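Local coordinates for protein UDP-galactopyranose mutase (Deinococcus radiodurans, PDB 3HDQ) that probably interconverts UDP-galactopyranose and UDP-galactofuranose as an FAD-dependent mutase, and here holds its UDP-galactose substrate with the flavin oxidised, at residues Ile124-Tyr133 with Thr138-Phe146; Asn173-Gln183 with Asn296-Arg305. All coordinates share one frame; numbering follows the deposited sequence.

Contact 1: Ile124-Tyr133 with Thr138-Phe146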
loop_
_atom_site.group_PDB
_atom_site.type_symbol
_atom_site.label_atom_id
_atom_site.label_comp_id
_atom_site.label_asym_id
_atom_site.label_seq_id
_atom_site.Cartn_x
_atom_site.Cartn_y
_atom_site.Cartn_z
ATOM N N ILE A 124 29.116 20.590 11.690
ATOM C CA ILE A 124 30.111 21.648 11.533
ATOM C C ILE A 124 31.439 21.029 11.109
ATOM O O ILE A 124 31.905 20.069 11.729
ATOM C CB ILE A 124 30.314 22.430 12.854
ATOM C CG1 ILE A 124 29.017 23.149 13.254
ATOM C CG2 ILE A 124 31.501 23.399 12.732
ATOM C CD1 ILE A 124 29.104 23.943 14.543
ATOM N N ASN A 125 32.037 21.564 10.046
ATOM C CA ASN A 125 33.362 21.113 9.614
ATOM C C ASN A 125 34.284 22.259 9.188
ATOM O O ASN A 125 33.935 23.433 9.337
ATOM C CB ASN A 125 33.258 20.056 8.507
ATOM C CG ASN A 125 32.841 20.640 7.162
ATOM O OD1 ASN A 125 32.803 21.859 6.976
ATOM N ND2 ASN A 125 32.531 19.758 6.212
ATOM N N LEU A 126 35.451 21.902 8.652
ATOM C CA LEU A 126 36.428 22.868 8.155
ATOM C C LEU A 126 35.784 23.916 7.234
ATOM O O LEU A 126 35.951 25.125 7.446
ATOM C CB LEU A 126 37.584 22.128 7.452
ATOM C CG LEU A 126 38.981 22.759 7.332
ATOM C CD1 LEU A 126 39.472 22.863 5.892
ATOM C CD2 LEU A 126 39.094 24.098 8.062
ATOM N N ASP A 127 35.038 23.458 6.229
ATOM C CA ASP A 127 34.416 24.364 5.262
ATOM C C ASP A 127 33.363 25.227 5.940
ATOM O O ASP A 127 33.204 26.403 5.600
ATOM C CB ASP A 127 33.776 23.587 4.092
ATOM C CG ASP A 127 34.793 22.782 3.293
ATOM O OD1 ASP A 127 35.860 23.328 2.959
ATOM O OD2 ASP A 127 34.520 21.604 2.984
ATOM N N THR A 128 32.636 24.643 6.891
ATOM C CA THR A 128 31.631 25.404 7.638
ATOM C C THR A 128 32.254 26.616 8.337
ATOM O O THR A 128 31.737 27.733 8.261
ATOM C CB THR A 128 30.929 24.550 8.715
ATOM O OG1 THR A 128 30.366 23.376 8.115
ATOM C CG2 THR A 128 29.830 25.354 9.371
ATOM N N VAL A 129 33.356 26.382 9.036
ATOM C CA VAL A 129 34.052 27.452 9.743
ATOM C C VAL A 129 34.650 28.484 8.766
ATOM O O VAL A 129 34.417 29.685 8.902
ATOM C CB VAL A 129 35.144 26.880 10.665
ATOM C CG1 VAL A 129 35.939 28.003 11.329
ATOM C CG2 VAL A 129 34.512 25.956 11.709
ATOM N N ASN A 130 35.412 28.016 7.783
ATOM C CA ASN A 130 35.969 28.923 6.799
ATOM C C ASN A 130 34.890 29.787 6.145
ATOM O O ASN A 130 35.031 30.995 6.055
ATOM C CB ASN A 130 36.792 28.155 5.758
ATOM C CG ASN A 130 38.157 27.718 6.300
ATOM O OD1 ASN A 130 38.655 28.282 7.279
ATOM N ND2 ASN A 130 38.762 26.718 5.666
ATOM N N ARG A 131 33.793 29.174 5.723
ATOM C CA ARG A 131 32.782 29.917 4.998
ATOM C C ARG A 131 32.041 30.902 5.888
ATOM O O ARG A 131 31.667 31.994 5.440
ATOM C CB ARG A 131 31.813 28.974 4.263
ATOM C CG ARG A 131 32.457 28.212 3.093
ATOM C CD ARG A 131 31.463 27.290 2.389
ATOM N NE ARG A 131 30.323 28.052 1.886
ATOM C CZ ARG A 131 29.127 27.541 1.599
ATOM N NH1 ARG A 131 28.881 26.238 1.756
ATOM N NH2 ARG A 131 28.168 28.346 1.154
ATOM N N LEU A 132 31.838 30.527 7.148
ATOM C CA LEU A 132 31.065 31.353 8.066
ATOM C C LEU A 132 31.810 32.634 8.435
ATOM O O LEU A 132 31.221 33.715 8.443
ATOM C CB LEU A 132 30.694 30.576 9.341
ATOM C CG LEU A 132 29.803 31.346 10.333
ATOM C CD1 LEU A 132 28.423 31.581 9.743
ATOM C CD2 LEU A 132 29.684 30.627 11.667
ATOM N N TYR A 133 33.102 32.511 8.737
ATOM C CA TYR A 133 33.882 33.638 9.262
ATOM C C TYR A 133 34.816 34.268 8.224
ATOM O O TYR A 133 35.509 35.248 8.512
ATOM C CB TYR A 133 34.720 33.195 10.461
ATOM C CG TYR A 133 33.933 32.726 11.662
ATOM C CD1 TYR A 133 32.972 33.546 12.256
ATOM C CD2 TYR A 133 34.172 31.477 12.230
ATOM C CE1 TYR A 133 32.245 33.121 13.369
ATOM C CE2 TYR A 133 33.448 31.046 13.346
ATOM C CZ TYR A 133 32.495 31.876 13.906
ATOM O OH TYR A 133 31.792 31.470 15.006
ATOM N N THR A 138 43.522 25.493 7.495
ATOM C CA THR A 138 43.681 24.107 7.102
ATOM C C THR A 138 43.061 23.272 8.214
ATOM O O THR A 138 42.691 23.804 9.259
ATOM C CB THR A 138 45.166 23.722 7.034
ATOM O OG1 THR A 138 45.683 23.617 8.367
ATOM C CG2 THR A 138 45.968 24.767 6.257
ATOM N N SER A 139 42.966 21.968 7.991
ATOM C CA SER A 139 42.488 21.041 9.012
ATOM C C SER A 139 43.292 21.070 10.298
ATOM O O SER A 139 42.734 20.897 11.390
ATOM C CB SER A 139 42.467 19.617 8.468
ATOM O OG SER A 139 41.254 19.440 7.784
ATOM N N PHE A 140 44.598 21.269 10.169
ATOM C CA PHE A 140 45.462 21.342 11.345
ATOM C C PHE A 140 45.197 22.597 12.174
ATOM O O PHE A 140 45.280 22.575 13.398
ATOM C CB PHE A 140 46.927 21.195 10.933
ATOM C CG PHE A 140 47.165 19.992 10.067
ATOM C CD1 PHE A 140 47.305 18.735 10.630
ATOM C CD2 PHE A 140 47.173 20.104 8.684
ATOM C CE1 PHE A 140 47.495 17.613 9.831
ATOM C CE2 PHE A 140 47.356 18.985 7.880
ATOM C CZ PHE A 140 47.519 17.742 8.453
ATOM N N GLN A 141 44.818 23.680 11.513
ATOM C CA GLN A 141 44.570 24.918 12.236
ATOM C C GLN A 141 43.181 24.992 12.873
ATOM O O GLN A 141 43.018 25.592 13.936
ATOM C CB GLN A 141 44.793 26.120 11.329
ATOM C CG GLN A 141 46.225 26.310 10.926
ATOM C CD GLN A 141 46.338 27.227 9.732
ATOM O OE1 GLN A 141 45.478 27.222 8.847
ATOM N NE2 GLN A 141 47.388 28.025 9.701
ATOM N N VAL A 142 42.181 24.397 12.234
ATOM C CA VAL A 142 40.829 24.504 12.766
ATOM C C VAL A 142 40.704 23.786 14.120
ATOM O O VAL A 142 39.924 24.196 14.977
ATOM C CB VAL A 142 39.758 24.025 11.770
ATOM C CG1 VAL A 142 39.730 22.504 11.701
ATOM C CG2 VAL A 142 38.393 24.591 12.161
ATOM N N GLU A 143 41.496 22.739 14.319
ATOM C CA GLU A 143 41.544 22.088 15.621
ATOM C C GLU A 143 42.039 23.064 16.682
ATOM O O GLU A 143 41.460 23.184 17.771
ATOM C CB GLU A 143 42.454 20.871 15.582
ATOM C CG GLU A 143 42.402 20.063 16.854
ATOM C CD GLU A 143 42.485 18.581 16.587
ATOM O OE1 GLU A 143 43.516 18.135 16.040
ATOM O OE2 GLU A 143 41.514 17.863 16.916
ATOM N N GLU A 144 43.110 23.772 16.354
ATOM C CA GLU A 144 43.674 24.744 17.279
ATOM C C GLU A 144 42.657 25.860 17.503
ATOM O O GLU A 144 42.433 26.301 18.632
ATOM C CB GLU A 144 45.000 25.272 16.733
ATOM C CG GLU A 144 45.798 24.184 16.002
ATOM C CD GLU A 144 47.218 24.601 15.648
ATOM O OE1 GLU A 144 48.070 24.658 16.568
ATOM O OE2 GLU A 144 47.485 24.846 14.446
ATOM N N PHE A 145 42.025 26.294 16.419
ATOM C CA PHE A 145 40.950 27.270 16.503
ATOM C C PHE A 145 39.851 26.816 17.465
ATOM O O PHE A 145 39.463 27.571 18.351
ATOM C CB PHE A 145 40.353 27.544 15.120
ATOM C CG PHE A 145 39.154 28.449 15.152
ATOM C CD1 PHE A 145 39.314 29.820 15.222
ATOM C CD2 PHE A 145 37.871 27.926 15.134
ATOM C CE1 PHE A 145 38.223 30.657 15.259
ATOM C CE2 PHE A 145 36.772 28.757 15.173
ATOM C CZ PHE A 145 36.945 30.128 15.230
ATOM N N PHE A 146 39.350 25.593 17.284
ATOM C CA PHE A 146 38.312 25.048 18.179
ATOM C C PHE A 146 38.786 25.060 19.640
ATOM O O PHE A 146 38.060 25.492 20.541
ATOM C CB PHE A 146 37.912 23.619 17.777
ATOM C CG PHE A 146 36.967 23.546 16.600
ATOM C CD1 PHE A 146 36.074 24.579 16.335
ATOM C CD2 PHE A 146 36.951 22.425 15.776
ATOM C CE1 PHE A 146 35.201 24.505 15.259
ATOM C CE2 PHE A 146 36.068 22.341 14.698
ATOM C CZ PHE A 146 35.199 23.386 14.441
#
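V129 and V142 face each other across two consecutive helices, 126-133 and 139-146, which are joined by a short loop and cross at 73° with their axes 10.6 Å apart. The contact is apolar. The two methyls of V129 divide the work: CG1, anti to the backbone N (chi1 176°), reaches F145 CE2 at 4.0 Å, while CG2 meets V142 CG2 and lies 3.8 Å from F146 CZ. I124 CG2 approaches the same corner of the F146 ring, and V142 CG2 covers one face of that ring from within its own helix. Where both helices begin, L126 carries the packing, its CD2 set against V142 CB at 3.8 Å and close to the carbonyl oxygen of T138.

Both helices start with a capping box. N125 OD1 accepts from T128 N, which lies almost straight out from the carbonyl, and N125 N returns a bond to T128 OG1; T138 and Q141 repeat the exchange at the second helix. S139 OG, beside L126 CG, bonds to the carbonyl oxygen of T203. Beyond V129, F145 meets Y133, whose hydroxyl is tied to D170 of helix 159-184; the two rings approach obliquely, with Y133 CE2 4.1 Å from F145 CZ.

Contact 2: Asn173-Gln183 with Asn296-Arg305; sequences NKFFRGYTRKQ and NYPNDYAYTR. With GDU (galactose-uridine-5'-diphosphate), chain K.
Y179 and T304 meet at the substrate pocket of this Rossmann-type flavoenzyme, where helix 159-184 packs against the loop between antiparallel strands 294-296 and 305-308. The Y179 ring is sandwiched: T304 CG2 lies over one face and the uracil of UDP-galactose over the other, with uracil N3 3.3 Å from Y179 CG. With CG anti to the backbone N (chi1 -172°), the ring lies between the uracil and the loop, and P298 CA sits at the edge of the Y179 ring, near its plane.

Hydrogen bonds tie the loop to the helix. K182 NZ enters the curl of the loop and donates to three carbonyl oxygens: Y297 O at 2.7 Å, nearly in line with its C=O, and Y301 O and Y303 O from above their carbonyl planes. A bend at chi3 (63°) turns the ammonium into this cluster of carbonyl oxygens, whose partial negative charge would be expected to stabilise it. Nearer the N-terminus of the helical segment, K174 O accepts from N299 ND2 at 3.0 Å. Water 1 extends this clasp, donating to N173 O and N299 OD1, while water 3 joins Q183 OE1 to T304 OG1.

Both segments grip the substrate. Uracil N3 donates to F175 O at 2.9 Å and N296 ND2 donates to uracil O4 at 3.1 Å, so the base is read on two adjacent positions; T180 OG1 accepts from ribose O2D. Water 2 links Y179 OH to the phosphate oxygen O1A. The chain of R305, extended from CG to NE and held by a salt bridge to E325, presents its guanidinium edge to O3B, the oxygen joining the beta phosphate to C1' of the galactose, and NH1 donates to O3B at 2.9 Å with an angle of 167°.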
loop_
_atom_site.group_PDB
_atom_site.type_symbol
_atom_site.label_atom_id
_atom_site.label_comp_id
_atom_site.label_asym_id
_atom_site.label_seq_id
_atom_site.Cartn_x
_atom_site.Cartn_y
_atom_site.Cartn_z
ATOM N N ASN A 173 25.663 28.852 19.559
ATOM C CA ASN A 173 24.482 29.701 19.410
ATOM C C ASN A 173 23.962 29.686 17.976
ATOM O O ASN A 173 22.761 29.852 17.738
ATOM C CB ASN A 173 24.765 31.148 19.817
ATOM C CG ASN A 173 25.044 31.308 21.310
ATOM O OD1 ASN A 173 24.652 30.484 22.135
ATOM N ND2 ASN A 173 25.724 32.388 21.654
ATOM N N LYS A 174 24.870 29.483 17.025
ATOM C CA LYS A 174 24.515 29.580 15.615
ATOM C C LYS A 174 23.910 28.314 15.009
ATOM O O LYS A 174 23.044 28.406 14.141
ATOM C CB LYS A 174 25.705 30.085 14.790
ATOM C CG LYS A 174 25.630 31.580 14.578
ATOM C CD LYS A 174 26.958 32.220 14.257
ATOM C CE LYS A 174 26.776 33.743 14.185
ATOM N NZ LYS A 174 27.996 34.484 14.624
ATOM N N PHE A 175 24.351 27.148 15.480
ATOM C CA PHE A 175 23.915 25.874 14.910
ATOM C C PHE A 175 23.049 25.013 15.851
ATOM O O PHE A 175 22.182 24.275 15.385
ATOM C CB PHE A 175 25.128 25.062 14.421
ATOM C CG PHE A 175 25.818 25.661 13.221
ATOM C CD1 PHE A 175 26.764 26.662 13.374
ATOM C CD2 PHE A 175 25.515 25.223 11.939
ATOM C CE1 PHE A 175 27.385 27.220 12.272
ATOM C CE2 PHE A 175 26.138 25.782 10.833
ATOM C CZ PHE A 175 27.067 26.782 11.000
ATOM N N PHE A 176 23.281 25.101 17.164
ATOM C CA PHE A 176 22.629 24.185 18.107
ATOM C C PHE A 176 21.549 24.762 19.024
ATOM O O PHE A 176 20.470 24.172 19.145
ATOM C CB PHE A 176 23.666 23.432 18.938
ATOM C CG PHE A 176 24.402 22.399 18.158
ATOM C CD1 PHE A 176 23.915 21.109 18.072
ATOM C CD2 PHE A 176 25.559 22.727 17.476
ATOM C CE1 PHE A 176 24.586 20.161 17.343
ATOM C CE2 PHE A 176 26.234 21.783 16.740
ATOM C CZ PHE A 176 25.748 20.501 16.671
ATOM N N ARG A 177 21.833 25.888 19.674
ATOM C CA ARG A 177 20.901 26.422 20.661
ATOM C C ARG A 177 19.502 26.625 20.095
ATOM O O ARG A 177 18.533 26.069 20.618
ATOM C CB ARG A 177 21.405 27.723 21.279
ATOM C CG ARG A 177 20.539 28.183 22.457
ATOM C CD ARG A 177 21.055 29.451 23.104
ATOM N NE ARG A 177 21.218 30.523 22.127
ATOM C CZ ARG A 177 21.216 31.818 22.433
ATOM N NH1 ARG A 177 21.046 32.205 23.696
ATOM N NH2 ARG A 177 21.368 32.728 21.478
ATOM N N GLY A 178 19.397 27.422 19.037
ATOM C CA GLY A 178 18.105 27.714 18.432
ATOM C C GLY A 178 17.363 26.478 17.916
ATOM O O GLY A 178 16.152 26.352 18.099
ATOM N N TYR A 179 18.090 25.571 17.267
ATOM C CA TYR A 179 17.480 24.371 16.693
ATOM C C TYR A 179 16.886 23.509 17.801
ATOM O O TYR A 179 15.716 23.094 17.737
ATOM C CB TYR A 179 18.518 23.559 15.910
ATOM C CG TYR A 179 17.923 22.409 15.135
ATOM C CD1 TYR A 179 17.710 22.514 13.767
ATOM C CD2 TYR A 179 17.555 21.220 15.772
ATOM C CE1 TYR A 179 17.156 21.472 13.045
ATOM C CE2 TYR A 179 16.997 20.172 15.060
ATOM C CZ TYR A 179 16.806 20.304 13.692
ATOM O OH TYR A 179 16.265 19.281 12.962
ATOM N N THR A 180 17.720 23.251 18.806
ATOM C CA THR A 180 17.350 22.469 19.969
ATOM C C THR A 180 16.139 23.056 20.703
ATOM O O THR A 180 15.168 22.343 20.963
ATOM C CB THR A 180 18.545 22.310 20.914
ATOM O OG1 THR A 180 19.652 21.774 20.175
ATOM C CG2 THR A 180 18.205 21.370 22.061
ATOM N N ARG A 181 16.178 24.349 21.008
ATOM C CA ARG A 181 15.049 24.995 21.672
ATOM C C ARG A 181 13.782 24.768 20.878
ATOM O O ARG A 181 12.729 24.454 21.447
ATOM C CB ARG A 181 15.287 26.500 21.847
ATOM C CG ARG A 181 16.372 26.851 22.877
ATOM C CD ARG A 181 16.586 28.372 23.030
ATOM N NE ARG A 181 17.518 28.654 24.119
ATOM C CZ ARG A 181 17.858 29.873 24.534
ATOM N NH1 ARG A 181 17.348 30.942 23.943
ATOM N NH2 ARG A 181 18.710 30.017 25.548
ATOM N N LYS A 182 13.887 24.917 19.558
ATOM C CA LYS A 182 12.723 24.774 18.683
ATOM C C LYS A 182 12.227 23.314 18.613
ATOM O O LYS A 182 11.034 23.052 18.753
ATOM C CB LYS A 182 13.028 25.332 17.292
ATOM C CG LYS A 182 11.812 25.483 16.398
ATOM C CD LYS A 182 12.083 26.435 15.220
ATOM C CE LYS A 182 13.165 25.906 14.289
ATOM N NZ LYS A 182 13.392 26.830 13.140
ATOM N N GLN A 183 13.156 22.378 18.432
ATOM C CA GLN A 183 12.841 20.953 18.338
ATOM C C GLN A 183 12.242 20.347 19.613
ATOM O O GLN A 183 11.274 19.591 19.546
ATOM C CB GLN A 183 14.085 20.156 17.914
ATOM C CG GLN A 183 13.937 18.629 17.987
ATOM C CD GLN A 183 12.827 18.072 17.091
ATOM O OE1 GLN A 183 12.189 18.802 16.339
ATOM N NE2 GLN A 183 12.608 16.771 17.168
ATOM N N ASN A 296 18.379 22.422 7.168
ATOM C CA ASN A 296 17.992 22.735 8.558
ATOM C C ASN A 296 17.858 24.234 8.793
ATOM O O ASN A 296 18.551 25.028 8.161
ATOM C CB ASN A 296 18.988 22.152 9.578
ATOM C CG ASN A 296 18.878 20.640 9.720
ATOM O OD1 ASN A 296 18.021 19.999 9.101
ATOM N ND2 ASN A 296 19.754 20.059 10.534
ATOM N N TYR A 297 16.981 24.618 9.719
ATOM C CA TYR A 297 16.767 26.027 10.044
ATOM C C TYR A 297 16.893 26.295 11.538
ATOM O O TYR A 297 15.895 26.386 12.238
ATOM C CB TYR A 297 15.400 26.490 9.543
ATOM C CG TYR A 297 15.328 26.595 8.039
ATOM C CD1 TYR A 297 14.817 25.556 7.275
ATOM C CD2 TYR A 297 15.787 27.735 7.377
ATOM C CE1 TYR A 297 14.756 25.649 5.890
ATOM C CE2 TYR A 297 15.726 27.836 5.988
ATOM C CZ TYR A 297 15.207 26.790 5.255
ATOM O OH TYR A 297 15.147 26.877 3.882
ATOM N N PRO A 298 18.128 26.446 12.029
ATOM C CA PRO A 298 18.336 26.574 13.473
ATOM C C PRO A 298 17.794 27.880 14.033
ATOM O O PRO A 298 17.496 27.930 15.227
ATOM C CB PRO A 298 19.865 26.569 13.618
ATOM C CG PRO A 298 20.402 26.156 12.300
ATOM C CD PRO A 298 19.387 26.545 11.278
ATOM N N ASN A 299 17.670 28.908 13.190
ATOM C CA ASN A 299 17.452 30.278 13.661
ATOM C C ASN A 299 16.300 31.014 12.981
ATOM O O ASN A 299 16.156 32.218 13.160
ATOM C CB ASN A 299 18.740 31.102 13.467
ATOM C CG ASN A 299 19.940 30.453 14.112
ATOM O OD1 ASN A 299 19.842 29.905 15.215
ATOM N ND2 ASN A 299 21.081 30.493 13.429
ATOM N N ASP A 300 15.500 30.307 12.187
ATOM C CA ASP A 300 14.457 30.952 11.382
ATOM C C ASP A 300 13.242 30.064 11.242
ATOM O O ASP A 300 13.376 28.848 11.199
ATOM C CB ASP A 300 14.985 31.257 9.978
ATOM C CG ASP A 300 16.052 32.319 9.980
ATOM O OD1 ASP A 300 17.241 31.972 9.884
ATOM O OD2 ASP A 300 15.704 33.509 10.101
ATOM N N TYR A 301 12.063 30.673 11.156
ATOM C CA TYR A 301 10.848 29.932 10.829
ATOM C C TYR A 301 10.375 29.043 11.976
ATOM O O TYR A 301 11.135 28.753 12.902
ATOM C CB TYR A 301 11.069 29.081 9.570
ATOM C CG TYR A 301 11.390 29.887 8.331
ATOM C CD1 TYR A 301 10.461 30.783 7.814
ATOM C CD2 TYR A 301 12.613 29.756 7.678
ATOM C CE1 TYR A 301 10.737 31.528 6.687
ATOM C CE2 TYR A 301 12.896 30.500 6.525
ATOM C CZ TYR A 301 11.948 31.381 6.044
ATOM O OH TYR A 301 12.185 32.127 4.923
ATOM N N ALA A 302 9.121 28.604 11.904
ATOM C CA ALA A 302 8.557 27.729 12.939
ATOM C C ALA A 302 8.959 26.284 12.714
ATOM O O ALA A 302 8.965 25.489 13.653
ATOM C CB ALA A 302 7.041 27.858 12.989
ATOM N N TYR A 303 9.303 25.941 11.472
ATOM C CA TYR A 303 9.766 24.579 11.172
ATOM C C TYR A 303 11.259 24.389 11.410
ATOM O O TYR A 303 12.048 25.325 11.317
ATOM C CB TYR A 303 9.398 24.145 9.743
ATOM C CG TYR A 303 9.586 25.201 8.671
ATOM C CD1 TYR A 303 10.819 25.379 8.044
ATOM C CD2 TYR A 303 8.524 26.016 8.281
ATOM C CE1 TYR A 303 10.985 26.344 7.058
ATOM C CE2 TYR A 303 8.682 26.987 7.298
ATOM C CZ TYR A 303 9.912 27.141 6.690
ATOM O OH TYR A 303 10.071 28.099 5.715
ATOM N N THR A 304 11.636 23.157 11.720
ATOM C CA THR A 304 13.029 22.815 11.952
ATOM C C THR A 304 13.766 22.551 10.645
ATOM O O THR A 304 14.939 22.879 10.528
ATOM C CB THR A 304 13.153 21.561 12.837
ATOM O OG1 THR A 304 12.228 20.567 12.378
ATOM C CG2 THR A 304 12.864 21.899 14.301
ATOM N N ARG A 305 13.082 21.942 9.676
ATOM C CA ARG A 305 13.727 21.564 8.423
ATOM C C ARG A 305 12.745 21.290 7.279
ATOM O O ARG A 305 11.546 21.100 7.504
ATOM C CB ARG A 305 14.643 20.354 8.634
ATOM C CG ARG A 305 13.949 19.169 9.250
ATOM C CD ARG A 305 14.879 17.986 9.465
ATOM N NE ARG A 305 14.136 16.917 10.123
ATOM C CZ ARG A 305 14.670 15.945 10.854
ATOM N NH1 ARG A 305 15.988 15.870 11.035
ATOM N NH2 ARG A 305 13.873 15.046 11.414
HETATM N N1 GDU K . 20.868 19.554 16.204
HETATM C C2 GDU K . 20.968 20.786 16.010
HETATM N N3 GDU K . 21.112 21.556 15.019
HETATM C C4 GDU K . 21.164 20.901 13.846
HETATM C C5 GDU K . 21.058 19.423 13.874
HETATM C C6 GDU K . 20.906 18.807 15.063
HETATM O O2 GDU K . 20.887 21.516 17.226
HETATM O O4 GDU K . 21.267 21.508 12.782
HETATM C C1D GDU K . 20.678 18.947 17.490
HETATM C C2D GDU K . 19.248 18.916 18.083
HETATM O O2D GDU K . 19.248 18.878 19.505
HETATM C C3D GDU K . 18.722 17.635 17.471
HETATM C C4D GDU K . 19.927 16.735 17.736
HETATM O O4D GDU K . 21.077 17.565 17.543
HETATM O O3D GDU K . 17.529 17.203 18.121
HETATM C C5D GDU K . 19.919 15.376 17.052
HETATM O O5D GDU K . 19.953 15.694 15.648
HETATM P PA GDU K . 19.267 14.766 14.545
HETATM O O1A GDU K . 19.762 15.203 13.209
HETATM O O2A GDU K . 19.696 13.379 14.789
HETATM O O3A GDU K . 17.692 14.971 14.549
HETATM P PB GDU K . 16.682 13.850 14.071
HETATM O O1B GDU K . 15.378 14.517 14.303
HETATM O O2B GDU K . 16.667 12.583 14.843
HETATM O O3B GDU K . 16.758 13.542 12.496
HETATM C "C1'" GDU K . 16.299 12.448 11.678
HETATM C "C2'" GDU K . 17.356 11.324 11.705
HETATM C "C3'" GDU K . 18.712 12.011 11.424
HETATM C "C4'" GDU K . 18.698 12.500 9.944
HETATM C "C5'" GDU K . 17.428 13.369 9.723
HETATM C "C6'" GDU K . 17.141 13.680 8.226
HETATM O "O2'" GDU K . 17.320 10.590 12.943
HETATM O "O3'" GDU K . 19.779 11.073 11.694
HETATM O "O4'" GDU K . 18.698 11.336 9.091
HETATM O "O5'" GDU K . 16.171 12.954 10.326
HETATM O "O6'" GDU K . 17.601 14.995 7.832
HETATM O O HOH W 1 20.747 27.990 16.680
HETATM O O HOH W 2 18.600 17.398 12.158
HETATM O O HOH W 3 12.769 18.230 13.869
#

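How the contacts relate
Contact 1 precedes contact 2 along the chain, and their centres lie about 21 Å apart on the same side of the molecule's centre. Helix 139-149 is followed by helix 159-184, which supplies 173-183 to contact 2. The two contacts touch directly through F175, whose CZ lies 3.5 Å from T128 CG2 and whose CD1 lies 3.8 Å from I124 CD1; K174 CD also packs on L132 CD2. Segment 124-133 of contact 1 thus packs against the helix whose F175 carbonyl accepts from the uracil, while F146 of the second helix touches it farther back, at V167 and L171. The loop 296-305 brings residues from the mixed sheet to the substrate.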